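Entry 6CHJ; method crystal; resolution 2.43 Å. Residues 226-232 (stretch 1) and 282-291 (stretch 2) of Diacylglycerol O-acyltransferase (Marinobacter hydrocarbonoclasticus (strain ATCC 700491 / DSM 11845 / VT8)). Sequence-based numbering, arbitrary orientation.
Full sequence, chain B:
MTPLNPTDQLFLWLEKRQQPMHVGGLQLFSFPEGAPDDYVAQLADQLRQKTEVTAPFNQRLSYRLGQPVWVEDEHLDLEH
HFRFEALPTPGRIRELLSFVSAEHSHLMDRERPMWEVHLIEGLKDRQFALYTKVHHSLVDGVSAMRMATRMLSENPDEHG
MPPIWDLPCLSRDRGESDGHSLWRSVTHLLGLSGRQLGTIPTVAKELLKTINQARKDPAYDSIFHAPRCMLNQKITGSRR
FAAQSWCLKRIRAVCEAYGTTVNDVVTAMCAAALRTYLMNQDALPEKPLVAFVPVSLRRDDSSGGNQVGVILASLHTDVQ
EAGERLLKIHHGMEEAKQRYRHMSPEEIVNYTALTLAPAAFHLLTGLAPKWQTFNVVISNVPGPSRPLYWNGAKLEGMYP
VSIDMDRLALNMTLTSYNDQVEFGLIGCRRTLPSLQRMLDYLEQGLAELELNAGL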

# COMPACT_ATOMS: atom_id res chain seq x y z
N ALA B 226 1.29 -33.51 -8.26
CA ALA B 226 1.88 -32.46 -7.42
C ALA B 226 1.57 -32.65 -5.94
O ALA B 226 0.40 -32.67 -5.54
CB ALA B 226 1.42 -31.08 -7.88
N PRO B 227 2.62 -32.75 -5.13
CA PRO B 227 2.45 -33.06 -3.70
C PRO B 227 1.95 -31.87 -2.87
O PRO B 227 2.15 -30.70 -3.20
CB PRO B 227 3.86 -33.44 -3.25
CG PRO B 227 4.76 -32.66 -4.19
CD PRO B 227 4.03 -32.62 -5.52
N ARG B 228 1.31 -32.20 -1.76
CA ARG B 228 1.08 -31.19 -0.75
C ARG B 228 2.42 -30.60 -0.34
O ARG B 228 3.41 -31.31 -0.18
CB ARG B 228 0.34 -31.79 0.44
CG ARG B 228 -1.19 -31.88 0.23
CD ARG B 228 -1.96 -32.22 1.50
NE ARG B 228 -3.15 -31.37 1.67
CZ ARG B 228 -4.40 -31.83 1.81
NH1 ARG B 228 -4.63 -33.14 1.80
NH2 ARG B 228 -5.41 -30.98 1.96
N CYS B 229 2.46 -29.27 -0.23
CA CYS B 229 3.71 -28.54 -0.07
C CYS B 229 3.44 -27.23 0.65
O CYS B 229 2.37 -26.64 0.52
CB CYS B 229 4.37 -28.26 -1.41
SG CYS B 229 5.97 -27.45 -1.27
N MET B 230 4.45 -26.78 1.40
CA MET B 230 4.34 -25.53 2.14
C MET B 230 4.14 -24.33 1.21
O MET B 230 3.53 -23.33 1.62
CB MET B 230 5.56 -25.36 3.05
CG MET B 230 6.64 -24.48 2.48
SD MET B 230 8.13 -24.32 3.53
CE MET B 230 7.69 -23.03 4.69
N LEU B 231 4.62 -24.39 -0.04
CA LEU B 231 4.31 -23.33 -1.01
C LEU B 231 2.82 -23.24 -1.32
O LEU B 231 2.39 -22.25 -1.93
CB LEU B 231 5.07 -23.55 -2.32
CG LEU B 231 6.58 -23.85 -2.27
CD1 LEU B 231 7.15 -24.00 -3.66
CD2 LEU B 231 7.34 -22.77 -1.53
N ASN B 232 2.01 -24.22 -0.95
CA ASN B 232 0.69 -24.29 -1.56
C ASN B 232 -0.42 -24.21 -0.51
O ASN B 232 -1.21 -25.14 -0.32
CB ASN B 232 0.61 -25.57 -2.42
CG ASN B 232 1.73 -25.62 -3.46
OD1 ASN B 232 2.66 -26.43 -3.36
ND2 ASN B 232 1.66 -24.74 -4.45
N ASP B 282 12.64 -28.21 6.81
CA ASP B 282 12.15 -29.54 7.15
C ASP B 282 10.79 -29.82 6.52
O ASP B 282 9.96 -30.51 7.10
CB ASP B 282 12.10 -29.75 8.67
CG ASP B 282 13.46 -30.08 9.26
OD1 ASP B 282 14.05 -31.11 8.83
OD2 ASP B 282 13.94 -29.31 10.11
N ALA B 283 10.58 -29.27 5.33
CA ALA B 283 9.28 -29.31 4.67
C ALA B 283 9.43 -29.73 3.22
O ALA B 283 8.61 -29.34 2.38
CB ALA B 283 8.58 -27.95 4.78
N LEU B 284 10.46 -30.50 2.92
CA LEU B 284 10.66 -31.01 1.57
C LEU B 284 9.78 -32.24 1.36
O LEU B 284 9.91 -33.21 2.13
CB LEU B 284 12.13 -31.36 1.33
CG LEU B 284 12.41 -32.15 0.05
CD1 LEU B 284 12.29 -31.25 -1.16
CD2 LEU B 284 13.78 -32.85 0.06
N PRO B 285 8.89 -32.24 0.38
CA PRO B 285 8.01 -33.40 0.17
C PRO B 285 8.79 -34.61 -0.33
O PRO B 285 9.88 -34.50 -0.89
CB PRO B 285 7.02 -32.93 -0.90
CG PRO B 285 7.25 -31.41 -1.03
CD PRO B 285 8.68 -31.20 -0.64
N GLU B 286 8.18 -35.79 -0.14
CA GLU B 286 8.78 -37.02 -0.66
C GLU B 286 8.68 -37.09 -2.18
O GLU B 286 9.67 -37.35 -2.86
CB GLU B 286 8.11 -38.24 -0.01
CG GLU B 286 8.34 -39.54 -0.77
CD GLU B 286 8.25 -40.76 0.14
OE1 GLU B 286 9.27 -41.11 0.79
OE2 GLU B 286 7.15 -41.38 0.19
N LYS B 287 7.50 -36.85 -2.73
CA LYS B 287 7.38 -36.70 -4.17
C LYS B 287 8.04 -35.40 -4.63
O LYS B 287 8.03 -34.39 -3.90
CB LYS B 287 5.91 -36.72 -4.59
CG LYS B 287 5.31 -38.14 -4.68
CD LYS B 287 3.79 -38.11 -4.83
CE LYS B 287 3.36 -38.44 -6.26
NZ LYS B 287 1.86 -38.39 -6.42
N PRO B 288 8.62 -35.39 -5.82
CA PRO B 288 9.26 -34.17 -6.31
C PRO B 288 8.25 -33.06 -6.56
O PRO B 288 7.05 -33.29 -6.76
CB PRO B 288 9.92 -34.62 -7.62
CG PRO B 288 9.10 -35.78 -8.08
CD PRO B 288 8.64 -36.48 -6.82
N LEU B 289 8.76 -31.82 -6.54
CA LEU B 289 7.92 -30.68 -6.89
C LEU B 289 7.67 -30.64 -8.39
O LEU B 289 8.51 -31.09 -9.19
CB LEU B 289 8.57 -29.38 -6.43
CG LEU B 289 8.11 -28.81 -5.10
CD1 LEU B 289 8.45 -29.75 -3.97
CD2 LEU B 289 8.78 -27.46 -4.89
N VAL B 290 6.53 -30.06 -8.77
CA VAL B 290 6.17 -29.86 -10.18
C VAL B 290 6.01 -28.37 -10.43
O VAL B 290 5.43 -27.66 -9.61
CB VAL B 290 4.89 -30.62 -10.54
CG1 VAL B 290 4.41 -30.26 -11.95
CG2 VAL B 290 5.11 -32.12 -10.39
N ALA B 291 6.52 -27.91 -11.59
CA ALA B 291 6.52 -26.50 -11.95
C ALA B 291 5.67 -26.24 -13.19
O ALA B 291 5.77 -26.96 -14.19
CB ALA B 291 7.95 -26.02 -12.24

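No hydrogen bond crosses between these two stretches; 412 Å² of surface, both sides summed, is buried by apolar packing in which prolines take a leading part. The segments run antiparallel in register, Ala-226 lying beside Val-290 and Met-230 beside Ala-283. Pro-227, with 80 Å² covered, gives the largest share. Its CA-to-CB bond points toward stretch 2, and its ring touches three residues: CB of Pro-227 lies 4.0 Å from CB of Pro-285, its CG 3.7 Å from the carbonyl O of Lys-287, and its CD 3.3 Å from the carbonyl O of Pro-288. A proline nitrogen carries no hydrogen, so Pro-227 cannot donate to these carbonyls from its backbone; it meets them with ring carbons instead. Lys-287 also adds the aliphatic base of its side chain, its CB 4.1 Å from CB of Pro-227, while its NZ ends 5.8 Å from N of Pro-227, outside contact range. Pro-285 points toward stretch 1, and its CG sits 3.9 Å from O of Arg-228 and 4.2 Å from SG of Cys-229. The t rotamer of Cys-229 also leaves SG 4.3 Å from CD1 of Leu-289. SG of Cys-229 also accepts a hydrogen bond from N of Leu-231 (3.6 Å), within a type I turn closed by N of Asn-232 to O of Cys-229 at 2.9 Å. Leu-289 starts away from stretch 1, but its branched end returns, bringing CD2 to 4.0 Å from CD1 of Leu-231; both leucines are buried, as suits their hydrocarbon side chains. At the ends the packing is simpler. SD of Met-230 rests 3.9 Å from CB of Ala-283, a long, flexible thioether against a small methyl, and CB of Ala-226 lies 4.4 Å from CB of Val-290. Arg-228 points away and is exposed, which suits its charge.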